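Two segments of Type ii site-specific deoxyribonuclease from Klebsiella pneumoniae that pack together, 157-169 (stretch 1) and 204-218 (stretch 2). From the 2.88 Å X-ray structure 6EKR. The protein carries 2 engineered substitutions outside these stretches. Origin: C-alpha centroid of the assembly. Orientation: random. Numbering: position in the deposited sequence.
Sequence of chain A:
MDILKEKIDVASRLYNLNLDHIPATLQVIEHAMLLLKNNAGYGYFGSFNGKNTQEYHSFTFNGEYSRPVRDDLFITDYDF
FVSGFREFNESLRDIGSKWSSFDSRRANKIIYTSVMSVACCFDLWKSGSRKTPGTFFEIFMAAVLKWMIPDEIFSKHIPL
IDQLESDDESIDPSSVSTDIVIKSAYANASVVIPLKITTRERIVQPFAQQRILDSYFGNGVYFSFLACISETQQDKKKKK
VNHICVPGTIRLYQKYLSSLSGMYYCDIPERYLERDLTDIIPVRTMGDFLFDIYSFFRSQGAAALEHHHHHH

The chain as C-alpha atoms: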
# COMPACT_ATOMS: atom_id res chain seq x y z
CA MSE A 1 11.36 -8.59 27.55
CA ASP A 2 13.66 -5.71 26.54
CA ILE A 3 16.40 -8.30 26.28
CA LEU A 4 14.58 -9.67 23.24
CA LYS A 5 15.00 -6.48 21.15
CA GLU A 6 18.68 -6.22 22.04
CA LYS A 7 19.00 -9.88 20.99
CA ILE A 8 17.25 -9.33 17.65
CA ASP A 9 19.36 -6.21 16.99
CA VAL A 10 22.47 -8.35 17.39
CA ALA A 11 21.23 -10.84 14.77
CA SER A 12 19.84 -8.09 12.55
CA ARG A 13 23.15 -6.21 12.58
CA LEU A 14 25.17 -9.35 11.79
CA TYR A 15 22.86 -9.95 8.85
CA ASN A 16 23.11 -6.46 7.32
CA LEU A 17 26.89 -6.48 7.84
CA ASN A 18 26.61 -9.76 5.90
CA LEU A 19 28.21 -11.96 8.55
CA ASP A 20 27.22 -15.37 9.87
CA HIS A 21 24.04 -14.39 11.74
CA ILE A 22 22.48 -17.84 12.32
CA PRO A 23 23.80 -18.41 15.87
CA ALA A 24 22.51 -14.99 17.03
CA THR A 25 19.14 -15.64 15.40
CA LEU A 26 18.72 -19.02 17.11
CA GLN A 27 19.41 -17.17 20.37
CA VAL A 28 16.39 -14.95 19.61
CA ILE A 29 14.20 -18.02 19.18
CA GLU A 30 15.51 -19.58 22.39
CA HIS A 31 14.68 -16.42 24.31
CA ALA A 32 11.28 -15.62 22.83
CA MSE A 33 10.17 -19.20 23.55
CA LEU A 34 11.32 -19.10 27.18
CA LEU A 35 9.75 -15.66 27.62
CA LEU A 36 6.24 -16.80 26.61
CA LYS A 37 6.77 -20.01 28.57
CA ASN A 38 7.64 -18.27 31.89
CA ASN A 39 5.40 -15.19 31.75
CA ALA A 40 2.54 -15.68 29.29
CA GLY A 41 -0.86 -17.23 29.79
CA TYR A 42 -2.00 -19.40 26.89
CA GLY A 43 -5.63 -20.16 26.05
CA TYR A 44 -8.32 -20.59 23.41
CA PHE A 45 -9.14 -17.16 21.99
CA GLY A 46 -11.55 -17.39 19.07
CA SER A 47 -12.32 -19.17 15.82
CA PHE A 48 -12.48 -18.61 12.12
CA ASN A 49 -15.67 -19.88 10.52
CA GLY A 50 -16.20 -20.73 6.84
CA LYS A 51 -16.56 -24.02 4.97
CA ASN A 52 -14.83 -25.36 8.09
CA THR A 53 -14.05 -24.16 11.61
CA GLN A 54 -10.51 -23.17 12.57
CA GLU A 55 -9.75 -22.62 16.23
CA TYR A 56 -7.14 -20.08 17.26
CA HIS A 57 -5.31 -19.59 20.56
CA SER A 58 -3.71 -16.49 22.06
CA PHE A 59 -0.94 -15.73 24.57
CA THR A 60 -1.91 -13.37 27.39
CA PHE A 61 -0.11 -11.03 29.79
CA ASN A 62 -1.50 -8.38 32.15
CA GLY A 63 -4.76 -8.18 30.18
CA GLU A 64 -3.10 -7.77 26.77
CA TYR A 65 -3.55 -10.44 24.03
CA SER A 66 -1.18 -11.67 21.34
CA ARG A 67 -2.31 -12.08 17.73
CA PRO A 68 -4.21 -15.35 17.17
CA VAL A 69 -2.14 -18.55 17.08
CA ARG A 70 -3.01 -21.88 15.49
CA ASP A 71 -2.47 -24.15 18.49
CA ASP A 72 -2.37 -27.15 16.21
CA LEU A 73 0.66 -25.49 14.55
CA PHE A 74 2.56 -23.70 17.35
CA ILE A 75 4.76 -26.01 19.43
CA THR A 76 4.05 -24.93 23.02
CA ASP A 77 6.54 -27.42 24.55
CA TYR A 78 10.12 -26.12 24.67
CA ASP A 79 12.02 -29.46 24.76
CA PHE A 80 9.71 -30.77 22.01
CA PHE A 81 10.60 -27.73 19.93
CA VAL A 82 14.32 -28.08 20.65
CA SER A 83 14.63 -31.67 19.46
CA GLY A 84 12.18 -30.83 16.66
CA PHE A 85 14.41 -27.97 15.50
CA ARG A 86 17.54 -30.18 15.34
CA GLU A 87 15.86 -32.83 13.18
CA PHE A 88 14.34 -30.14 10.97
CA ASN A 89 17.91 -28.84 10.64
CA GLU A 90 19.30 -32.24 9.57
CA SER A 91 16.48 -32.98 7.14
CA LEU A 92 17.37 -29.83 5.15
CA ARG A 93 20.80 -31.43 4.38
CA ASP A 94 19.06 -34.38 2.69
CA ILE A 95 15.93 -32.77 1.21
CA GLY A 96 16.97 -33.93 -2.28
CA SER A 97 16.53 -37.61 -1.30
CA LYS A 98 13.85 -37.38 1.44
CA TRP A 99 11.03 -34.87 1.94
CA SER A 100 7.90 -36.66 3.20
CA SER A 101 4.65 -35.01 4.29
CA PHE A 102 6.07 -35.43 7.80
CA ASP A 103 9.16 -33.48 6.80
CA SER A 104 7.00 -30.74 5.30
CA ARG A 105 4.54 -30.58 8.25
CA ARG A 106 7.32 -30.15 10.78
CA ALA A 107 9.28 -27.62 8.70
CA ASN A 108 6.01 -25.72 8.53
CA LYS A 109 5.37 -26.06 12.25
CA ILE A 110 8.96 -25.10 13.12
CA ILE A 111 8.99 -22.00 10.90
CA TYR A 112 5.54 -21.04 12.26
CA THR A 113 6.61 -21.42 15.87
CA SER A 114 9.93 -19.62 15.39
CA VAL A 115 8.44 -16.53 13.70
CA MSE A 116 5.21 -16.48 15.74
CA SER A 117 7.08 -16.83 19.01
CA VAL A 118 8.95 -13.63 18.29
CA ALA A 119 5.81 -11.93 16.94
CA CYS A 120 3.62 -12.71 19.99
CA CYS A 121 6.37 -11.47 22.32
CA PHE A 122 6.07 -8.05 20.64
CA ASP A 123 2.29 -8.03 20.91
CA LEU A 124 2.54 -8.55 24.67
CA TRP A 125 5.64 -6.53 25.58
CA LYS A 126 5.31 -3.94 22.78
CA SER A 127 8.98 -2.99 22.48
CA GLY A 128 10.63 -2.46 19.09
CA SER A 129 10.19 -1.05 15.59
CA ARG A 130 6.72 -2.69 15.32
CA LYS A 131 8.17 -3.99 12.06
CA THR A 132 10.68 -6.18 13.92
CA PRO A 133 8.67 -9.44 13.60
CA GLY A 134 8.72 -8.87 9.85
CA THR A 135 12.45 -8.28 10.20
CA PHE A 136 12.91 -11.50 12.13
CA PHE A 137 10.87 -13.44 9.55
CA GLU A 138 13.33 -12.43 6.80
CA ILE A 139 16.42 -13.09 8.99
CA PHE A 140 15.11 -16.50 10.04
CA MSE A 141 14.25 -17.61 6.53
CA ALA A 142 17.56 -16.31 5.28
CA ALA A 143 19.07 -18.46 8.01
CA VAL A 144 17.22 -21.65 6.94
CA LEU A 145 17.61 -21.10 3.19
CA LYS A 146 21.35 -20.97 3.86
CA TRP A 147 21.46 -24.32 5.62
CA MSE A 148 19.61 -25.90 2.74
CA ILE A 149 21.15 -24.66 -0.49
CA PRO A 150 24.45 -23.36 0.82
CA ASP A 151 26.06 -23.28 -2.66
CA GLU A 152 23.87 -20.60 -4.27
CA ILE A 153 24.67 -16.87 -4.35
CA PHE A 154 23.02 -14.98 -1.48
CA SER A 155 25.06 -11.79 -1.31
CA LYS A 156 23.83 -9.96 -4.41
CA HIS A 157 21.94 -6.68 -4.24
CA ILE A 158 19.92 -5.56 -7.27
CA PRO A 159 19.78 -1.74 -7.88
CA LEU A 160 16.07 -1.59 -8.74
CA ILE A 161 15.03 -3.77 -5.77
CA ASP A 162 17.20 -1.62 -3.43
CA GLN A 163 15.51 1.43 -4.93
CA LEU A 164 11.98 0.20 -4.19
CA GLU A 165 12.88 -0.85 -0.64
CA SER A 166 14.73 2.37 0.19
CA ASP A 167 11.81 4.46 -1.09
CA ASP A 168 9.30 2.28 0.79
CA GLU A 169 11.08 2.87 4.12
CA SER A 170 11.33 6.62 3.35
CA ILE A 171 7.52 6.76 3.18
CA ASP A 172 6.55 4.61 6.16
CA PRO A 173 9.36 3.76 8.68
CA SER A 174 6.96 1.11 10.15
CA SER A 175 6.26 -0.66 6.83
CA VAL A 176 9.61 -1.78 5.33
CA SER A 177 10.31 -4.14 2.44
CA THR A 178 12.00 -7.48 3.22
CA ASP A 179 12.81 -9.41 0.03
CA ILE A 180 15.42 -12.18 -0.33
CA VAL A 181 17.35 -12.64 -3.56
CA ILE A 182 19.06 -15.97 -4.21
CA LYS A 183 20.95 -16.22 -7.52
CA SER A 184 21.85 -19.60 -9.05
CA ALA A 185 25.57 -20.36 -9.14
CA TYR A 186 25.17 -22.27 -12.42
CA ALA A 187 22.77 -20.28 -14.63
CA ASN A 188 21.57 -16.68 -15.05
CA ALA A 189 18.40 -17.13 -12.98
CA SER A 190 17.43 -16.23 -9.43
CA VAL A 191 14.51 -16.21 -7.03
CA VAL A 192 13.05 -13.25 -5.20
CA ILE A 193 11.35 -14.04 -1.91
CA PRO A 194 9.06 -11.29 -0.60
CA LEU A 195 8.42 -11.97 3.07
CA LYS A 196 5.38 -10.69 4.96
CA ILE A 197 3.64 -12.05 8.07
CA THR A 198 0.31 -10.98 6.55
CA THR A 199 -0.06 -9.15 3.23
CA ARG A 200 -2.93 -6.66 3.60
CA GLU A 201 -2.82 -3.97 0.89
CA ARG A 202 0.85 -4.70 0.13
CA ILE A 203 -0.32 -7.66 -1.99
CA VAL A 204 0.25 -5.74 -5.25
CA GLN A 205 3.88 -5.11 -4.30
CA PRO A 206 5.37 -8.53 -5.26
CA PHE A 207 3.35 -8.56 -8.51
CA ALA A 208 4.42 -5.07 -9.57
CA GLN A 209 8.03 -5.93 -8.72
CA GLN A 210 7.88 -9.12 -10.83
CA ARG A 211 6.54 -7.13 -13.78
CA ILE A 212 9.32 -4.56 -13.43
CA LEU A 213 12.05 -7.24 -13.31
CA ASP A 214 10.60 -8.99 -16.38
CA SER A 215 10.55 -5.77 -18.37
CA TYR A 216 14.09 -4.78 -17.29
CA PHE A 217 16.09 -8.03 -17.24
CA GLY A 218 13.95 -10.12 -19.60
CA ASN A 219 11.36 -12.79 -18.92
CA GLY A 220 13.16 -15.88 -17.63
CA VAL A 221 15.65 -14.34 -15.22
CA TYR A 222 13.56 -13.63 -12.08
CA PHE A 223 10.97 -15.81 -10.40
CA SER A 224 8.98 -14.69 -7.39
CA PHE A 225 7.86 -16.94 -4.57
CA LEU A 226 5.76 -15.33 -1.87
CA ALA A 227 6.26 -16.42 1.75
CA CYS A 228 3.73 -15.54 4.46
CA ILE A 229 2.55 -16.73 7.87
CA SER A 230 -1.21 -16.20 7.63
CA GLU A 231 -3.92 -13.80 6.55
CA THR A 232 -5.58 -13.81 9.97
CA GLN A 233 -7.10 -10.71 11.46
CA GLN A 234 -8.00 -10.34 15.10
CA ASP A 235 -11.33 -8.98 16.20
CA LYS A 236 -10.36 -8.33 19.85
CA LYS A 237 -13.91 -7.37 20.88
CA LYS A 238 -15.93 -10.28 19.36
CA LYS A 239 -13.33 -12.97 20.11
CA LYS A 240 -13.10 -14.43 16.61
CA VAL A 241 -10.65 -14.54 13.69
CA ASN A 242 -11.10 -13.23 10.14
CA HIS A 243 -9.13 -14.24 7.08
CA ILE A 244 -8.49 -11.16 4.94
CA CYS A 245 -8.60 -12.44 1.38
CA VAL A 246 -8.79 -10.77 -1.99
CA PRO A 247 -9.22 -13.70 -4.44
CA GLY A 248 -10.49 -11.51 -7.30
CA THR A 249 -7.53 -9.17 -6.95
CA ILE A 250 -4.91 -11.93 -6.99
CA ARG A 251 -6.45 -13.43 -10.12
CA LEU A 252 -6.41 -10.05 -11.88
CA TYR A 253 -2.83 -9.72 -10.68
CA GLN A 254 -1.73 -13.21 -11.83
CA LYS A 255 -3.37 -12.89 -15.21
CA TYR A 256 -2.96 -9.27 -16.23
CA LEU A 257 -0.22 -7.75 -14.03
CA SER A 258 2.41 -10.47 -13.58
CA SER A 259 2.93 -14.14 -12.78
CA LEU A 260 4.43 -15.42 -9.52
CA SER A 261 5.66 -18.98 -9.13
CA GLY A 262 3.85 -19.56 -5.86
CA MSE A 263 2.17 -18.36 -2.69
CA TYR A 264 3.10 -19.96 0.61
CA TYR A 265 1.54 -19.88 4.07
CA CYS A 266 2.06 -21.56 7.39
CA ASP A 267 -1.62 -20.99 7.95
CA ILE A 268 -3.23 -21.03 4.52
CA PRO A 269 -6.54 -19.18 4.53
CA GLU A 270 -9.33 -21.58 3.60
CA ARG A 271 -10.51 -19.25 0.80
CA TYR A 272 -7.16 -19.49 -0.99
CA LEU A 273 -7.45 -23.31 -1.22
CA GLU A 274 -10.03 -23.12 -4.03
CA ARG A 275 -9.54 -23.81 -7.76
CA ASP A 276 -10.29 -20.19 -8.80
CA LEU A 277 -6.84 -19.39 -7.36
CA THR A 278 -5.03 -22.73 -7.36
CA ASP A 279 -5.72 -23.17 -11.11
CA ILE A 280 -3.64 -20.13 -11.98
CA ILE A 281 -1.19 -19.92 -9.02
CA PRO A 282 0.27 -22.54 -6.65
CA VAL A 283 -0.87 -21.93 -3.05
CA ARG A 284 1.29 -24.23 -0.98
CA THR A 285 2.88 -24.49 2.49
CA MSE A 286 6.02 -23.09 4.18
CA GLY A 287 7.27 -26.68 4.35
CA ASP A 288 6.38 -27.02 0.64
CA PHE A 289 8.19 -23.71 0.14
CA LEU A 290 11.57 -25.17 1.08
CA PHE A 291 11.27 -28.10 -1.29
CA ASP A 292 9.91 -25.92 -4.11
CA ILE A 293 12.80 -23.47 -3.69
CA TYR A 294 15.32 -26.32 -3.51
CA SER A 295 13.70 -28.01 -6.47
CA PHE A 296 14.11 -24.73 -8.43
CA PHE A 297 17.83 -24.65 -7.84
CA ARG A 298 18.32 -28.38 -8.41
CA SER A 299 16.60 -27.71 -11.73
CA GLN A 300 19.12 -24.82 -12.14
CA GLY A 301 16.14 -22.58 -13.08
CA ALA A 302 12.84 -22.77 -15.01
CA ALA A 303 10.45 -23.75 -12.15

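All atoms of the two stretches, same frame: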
# COMPACT_ATOMS: atom_id res chain seq x y z
N HIS A 157 22.96 -7.71 -4.33
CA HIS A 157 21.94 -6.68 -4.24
C HIS A 157 21.62 -6.18 -5.64
O HIS A 157 22.53 -5.88 -6.41
CB HIS A 157 22.42 -5.53 -3.35
CG HIS A 157 22.52 -5.88 -1.89
ND1 HIS A 157 21.56 -5.52 -0.97
CD2 HIS A 157 23.47 -6.55 -1.20
CE1 HIS A 157 21.92 -5.95 0.23
NE2 HIS A 157 23.07 -6.59 0.11
N ILE A 158 20.34 -6.10 -5.98
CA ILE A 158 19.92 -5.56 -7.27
C ILE A 158 19.44 -4.11 -7.11
O ILE A 158 18.52 -3.85 -6.33
CB ILE A 158 18.83 -6.44 -7.93
CG1 ILE A 158 19.43 -7.75 -8.41
CG2 ILE A 158 18.16 -5.73 -9.10
CD1 ILE A 158 18.64 -8.94 -7.97
N PRO A 159 20.07 -3.18 -7.86
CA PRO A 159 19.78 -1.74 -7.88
C PRO A 159 18.30 -1.38 -7.79
O PRO A 159 17.90 -0.59 -6.94
CB PRO A 159 20.34 -1.28 -9.23
CG PRO A 159 20.89 -2.54 -9.91
CD PRO A 159 21.15 -3.50 -8.80
N LEU A 160 17.48 -1.97 -8.67
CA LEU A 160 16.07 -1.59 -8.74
C LEU A 160 15.24 -2.11 -7.56
O LEU A 160 14.25 -1.49 -7.18
CB LEU A 160 15.48 -1.97 -10.10
CG LEU A 160 15.14 -3.42 -10.43
CD1 LEU A 160 13.72 -3.72 -9.97
CD2 LEU A 160 15.30 -3.65 -11.92
N ILE A 161 15.64 -3.25 -7.00
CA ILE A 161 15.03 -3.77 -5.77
C ILE A 161 15.44 -2.91 -4.56
O ILE A 161 14.59 -2.58 -3.73
CB ILE A 161 15.35 -5.28 -5.54
CG1 ILE A 161 14.60 -6.14 -6.56
CG2 ILE A 161 14.97 -5.72 -4.13
CD1 ILE A 161 15.02 -7.59 -6.58
N ASP A 162 16.72 -2.53 -4.48
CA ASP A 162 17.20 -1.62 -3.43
C ASP A 162 16.50 -0.27 -3.49
O ASP A 162 16.23 0.35 -2.46
CB ASP A 162 18.72 -1.43 -3.51
CG ASP A 162 19.48 -2.53 -2.81
OD1 ASP A 162 18.86 -3.25 -1.99
OD2 ASP A 162 20.69 -2.69 -3.06
N GLN A 163 16.21 0.18 -4.71
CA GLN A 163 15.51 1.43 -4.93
C GLN A 163 14.10 1.41 -4.33
O GLN A 163 13.71 2.33 -3.60
CB GLN A 163 15.47 1.75 -6.43
CG GLN A 163 15.07 3.17 -6.76
CD GLN A 163 15.75 4.18 -5.87
OE1 GLN A 163 16.97 4.21 -5.75
NE2 GLN A 163 14.95 5.02 -5.24
N LEU A 164 13.36 0.35 -4.63
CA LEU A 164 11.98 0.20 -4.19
C LEU A 164 11.88 0.06 -2.67
O LEU A 164 10.93 0.55 -2.06
CB LEU A 164 11.32 -0.98 -4.90
CG LEU A 164 11.20 -0.93 -6.44
CD1 LEU A 164 10.99 -2.32 -7.01
CD2 LEU A 164 10.11 0.01 -6.91
N GLU A 165 12.87 -0.60 -2.07
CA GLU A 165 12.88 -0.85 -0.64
C GLU A 165 13.31 0.38 0.14
O GLU A 165 12.80 0.65 1.23
CB GLU A 165 13.76 -2.06 -0.31
CG GLU A 165 13.20 -3.36 -0.84
CD GLU A 165 14.06 -4.57 -0.53
OE1 GLU A 165 15.30 -4.46 -0.58
OE2 GLU A 165 13.48 -5.65 -0.25
N SER A 166 14.26 1.13 -0.42
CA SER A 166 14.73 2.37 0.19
C SER A 166 13.62 3.41 0.18
O SER A 166 13.41 4.10 1.18
CB SER A 166 15.97 2.89 -0.54
OG SER A 166 16.33 4.18 -0.09
N ASP A 167 12.91 3.51 -0.94
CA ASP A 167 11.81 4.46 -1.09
C ASP A 167 10.60 4.10 -0.21
O ASP A 167 9.92 4.98 0.30
CB ASP A 167 11.39 4.56 -2.55
CG ASP A 167 12.24 5.53 -3.35
OD1 ASP A 167 13.07 6.26 -2.76
OD2 ASP A 167 12.07 5.58 -4.58
N ASP A 168 10.36 2.80 -0.06
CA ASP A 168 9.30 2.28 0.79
C ASP A 168 9.49 2.73 2.23
O ASP A 168 8.59 3.32 2.84
CB ASP A 168 9.27 0.75 0.70
CG ASP A 168 7.86 0.19 0.72
OD1 ASP A 168 7.27 0.08 1.82
OD2 ASP A 168 7.35 -0.16 -0.37
N GLU A 169 10.68 2.46 2.77
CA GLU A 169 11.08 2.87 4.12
C GLU A 169 11.01 4.39 4.34
O GLU A 169 10.62 4.84 5.42
CB GLU A 169 12.49 2.35 4.43
CG GLU A 169 12.94 2.54 5.88
CD GLU A 169 14.46 2.43 6.07
OE1 GLU A 169 15.19 2.22 5.07
OE2 GLU A 169 14.90 2.56 7.24
N VAL A 204 -0.16 -6.16 -3.90
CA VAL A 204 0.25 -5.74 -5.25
C VAL A 204 1.77 -5.68 -5.39
O VAL A 204 2.30 -5.91 -6.48
CB VAL A 204 -0.40 -4.38 -5.66
CG1 VAL A 204 -0.14 -3.29 -4.60
CG2 VAL A 204 0.07 -3.93 -7.05
N GLN A 205 2.45 -5.41 -4.29
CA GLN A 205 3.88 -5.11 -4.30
C GLN A 205 4.79 -6.20 -4.95
O GLN A 205 5.65 -5.88 -5.78
CB GLN A 205 4.34 -4.73 -2.88
CG GLN A 205 5.35 -3.59 -2.84
CD GLN A 205 4.77 -2.22 -3.25
OE1 GLN A 205 4.05 -1.56 -2.48
NE2 GLN A 205 5.10 -1.79 -4.48
N PRO A 206 4.60 -7.49 -4.58
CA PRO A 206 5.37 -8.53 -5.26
C PRO A 206 5.03 -8.69 -6.75
O PRO A 206 5.91 -9.04 -7.53
CB PRO A 206 4.99 -9.81 -4.50
CG PRO A 206 3.72 -9.50 -3.83
CD PRO A 206 3.74 -8.04 -3.52
N PHE A 207 3.78 -8.44 -7.12
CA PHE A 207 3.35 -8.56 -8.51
C PHE A 207 3.98 -7.46 -9.33
O PHE A 207 4.63 -7.75 -10.32
CB PHE A 207 1.82 -8.52 -8.63
CG PHE A 207 1.13 -9.77 -8.16
CD1 PHE A 207 1.00 -10.87 -9.01
CD2 PHE A 207 0.61 -9.86 -6.87
CE1 PHE A 207 0.37 -12.04 -8.57
CE2 PHE A 207 -0.03 -11.02 -6.43
CZ PHE A 207 -0.15 -12.11 -7.28
N ALA A 208 3.81 -6.22 -8.91
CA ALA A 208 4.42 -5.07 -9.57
C ALA A 208 5.93 -5.24 -9.73
O ALA A 208 6.48 -4.96 -10.81
CB ALA A 208 4.12 -3.82 -8.81
N GLN A 209 6.59 -5.71 -8.68
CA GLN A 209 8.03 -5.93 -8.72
C GLN A 209 8.42 -6.98 -9.77
O GLN A 209 9.42 -6.80 -10.47
CB GLN A 209 8.54 -6.33 -7.34
CG GLN A 209 10.03 -6.42 -7.25
CD GLN A 209 10.49 -6.85 -5.87
OE1 GLN A 209 11.44 -6.27 -5.32
NE2 GLN A 209 9.83 -7.86 -5.30
N GLN A 210 7.63 -8.05 -9.86
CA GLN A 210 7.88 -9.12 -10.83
C GLN A 210 7.80 -8.58 -12.26
O GLN A 210 8.70 -8.83 -13.08
CB GLN A 210 6.90 -10.27 -10.62
CG GLN A 210 7.12 -11.50 -11.50
CD GLN A 210 8.58 -11.92 -11.63
OE1 GLN A 210 9.09 -12.01 -12.74
NE2 GLN A 210 9.25 -12.16 -10.50
N ARG A 211 6.73 -7.84 -12.53
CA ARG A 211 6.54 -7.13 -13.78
C ARG A 211 7.76 -6.29 -14.14
O ARG A 211 8.30 -6.41 -15.24
CB ARG A 211 5.30 -6.24 -13.68
CG ARG A 211 5.17 -5.20 -14.77
CD ARG A 211 4.74 -5.80 -16.09
NE ARG A 211 5.86 -6.42 -16.78
CZ ARG A 211 5.82 -6.91 -18.01
NH1 ARG A 211 4.68 -6.84 -18.71
NH2 ARG A 211 6.90 -7.46 -18.55
N ILE A 212 8.20 -5.46 -13.19
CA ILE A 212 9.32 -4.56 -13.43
C ILE A 212 10.59 -5.34 -13.77
O ILE A 212 11.29 -4.98 -14.71
CB ILE A 212 9.54 -3.59 -12.24
CG1 ILE A 212 8.43 -2.52 -12.25
CG2 ILE A 212 10.91 -2.91 -12.31
CD1 ILE A 212 8.09 -1.99 -10.87
N LEU A 213 10.86 -6.42 -13.04
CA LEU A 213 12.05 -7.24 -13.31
C LEU A 213 12.00 -7.96 -14.66
O LEU A 213 13.03 -8.16 -15.30
CB LEU A 213 12.26 -8.26 -12.19
CG LEU A 213 12.51 -7.75 -10.78
CD1 LEU A 213 12.10 -8.84 -9.81
CD2 LEU A 213 13.94 -7.37 -10.59
N ASP A 214 10.80 -8.36 -15.07
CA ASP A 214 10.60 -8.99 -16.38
C ASP A 214 10.87 -7.99 -17.50
O ASP A 214 11.47 -8.33 -18.53
CB ASP A 214 9.17 -9.55 -16.53
CG ASP A 214 8.89 -10.76 -15.63
OD1 ASP A 214 9.79 -11.60 -15.42
OD2 ASP A 214 7.74 -10.86 -15.14
N SER A 215 10.41 -6.75 -17.32
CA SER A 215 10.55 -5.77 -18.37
C SER A 215 11.88 -5.01 -18.32
O SER A 215 12.07 -4.08 -19.08
CB SER A 215 9.39 -4.78 -18.34
OG SER A 215 9.61 -3.80 -17.35
N TYR A 216 12.78 -5.42 -17.43
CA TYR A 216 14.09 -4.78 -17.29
C TYR A 216 15.20 -5.77 -17.59
O TYR A 216 16.15 -5.43 -18.30
CB TYR A 216 14.27 -4.22 -15.87
CG TYR A 216 15.55 -3.45 -15.62
CD1 TYR A 216 15.51 -2.09 -15.30
CD2 TYR A 216 16.80 -4.08 -15.65
CE1 TYR A 216 16.69 -1.37 -15.04
CE2 TYR A 216 17.97 -3.37 -15.40
CZ TYR A 216 17.92 -2.02 -15.10
OH TYR A 216 19.08 -1.33 -14.84
N PHE A 217 15.09 -6.98 -17.04
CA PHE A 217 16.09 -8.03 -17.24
C PHE A 217 15.70 -9.09 -18.28
O PHE A 217 16.53 -9.91 -18.69
CB PHE A 217 16.40 -8.75 -15.91
CG PHE A 217 17.06 -7.88 -14.88
CD1 PHE A 217 18.40 -7.53 -15.00
CD2 PHE A 217 16.34 -7.45 -13.77
CE1 PHE A 217 19.02 -6.73 -14.02
CE2 PHE A 217 16.95 -6.66 -12.79
CZ PHE A 217 18.29 -6.29 -12.92
N GLY A 218 14.44 -9.08 -18.70
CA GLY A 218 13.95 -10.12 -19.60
C GLY A 218 13.18 -11.15 -18.81
O GLY A 218 13.28 -11.19 -17.59
O HOH W 1 5.01 -1.99 0.26

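Two helices can be held together almost wholly by side-chain shape, and this pair from a type II site-specific deoxyribonuclease is a compact example. The helices, 159-169 and 204-217, run in roughly opposite directions, at 150°, with their axes 11.2 Å apart at closest approach. No direct hydrogen bond joins them, and the two stretches bury 446 Å² between them, both sides summed.

Apolar packing does most of the work, and it centres on Leu 160, which contributes the largest covered area. Its side chain is a knob set among Ile 212, Leu 213, Tyr 216 and Phe 217, and the forked end of leucine suits such a hole because its two methyls can reach different walls. Leu 160 CD1 lies 3.7 Å from both Ile 212 CG2 and Leu 213 CD2, while Leu 160 CD2 turns to the aromatic residues, 3.5 Å from Phe 217 CE2. Around this knob, Ile 158 CG2 meets Phe 217 CZ at 3.9 Å, and Ile 161 CD1 approaches Leu 213 CD2 at 4.2 Å. The CA-to-CB bonds of Ile 161 and Leu 213 point sideways, yet the ends of both side chains come nearer the partner stretch.

A CH-pi contact adds to the packing: Leu 160 CD2 sits over one face of the Tyr 216 ring, 3.8 Å from its centroid and 18° off the normal.

One turn along, the aliphatic part of a polar residue continues the seam, with Leu 164 CD1 4.2 Å from Gln 209 CG.

The polar end of the contact is bridged by solvent. Asp 168 OD2 and Gln 205 OE1 are 4.2 Å apart, and as two acceptors they cannot bond directly. Water 1 donates to both, at 3.0 Å to Asp 168 OD2 and 2.9 Å to Gln 205 OE1, and so links the helices where the apolar packing gives out.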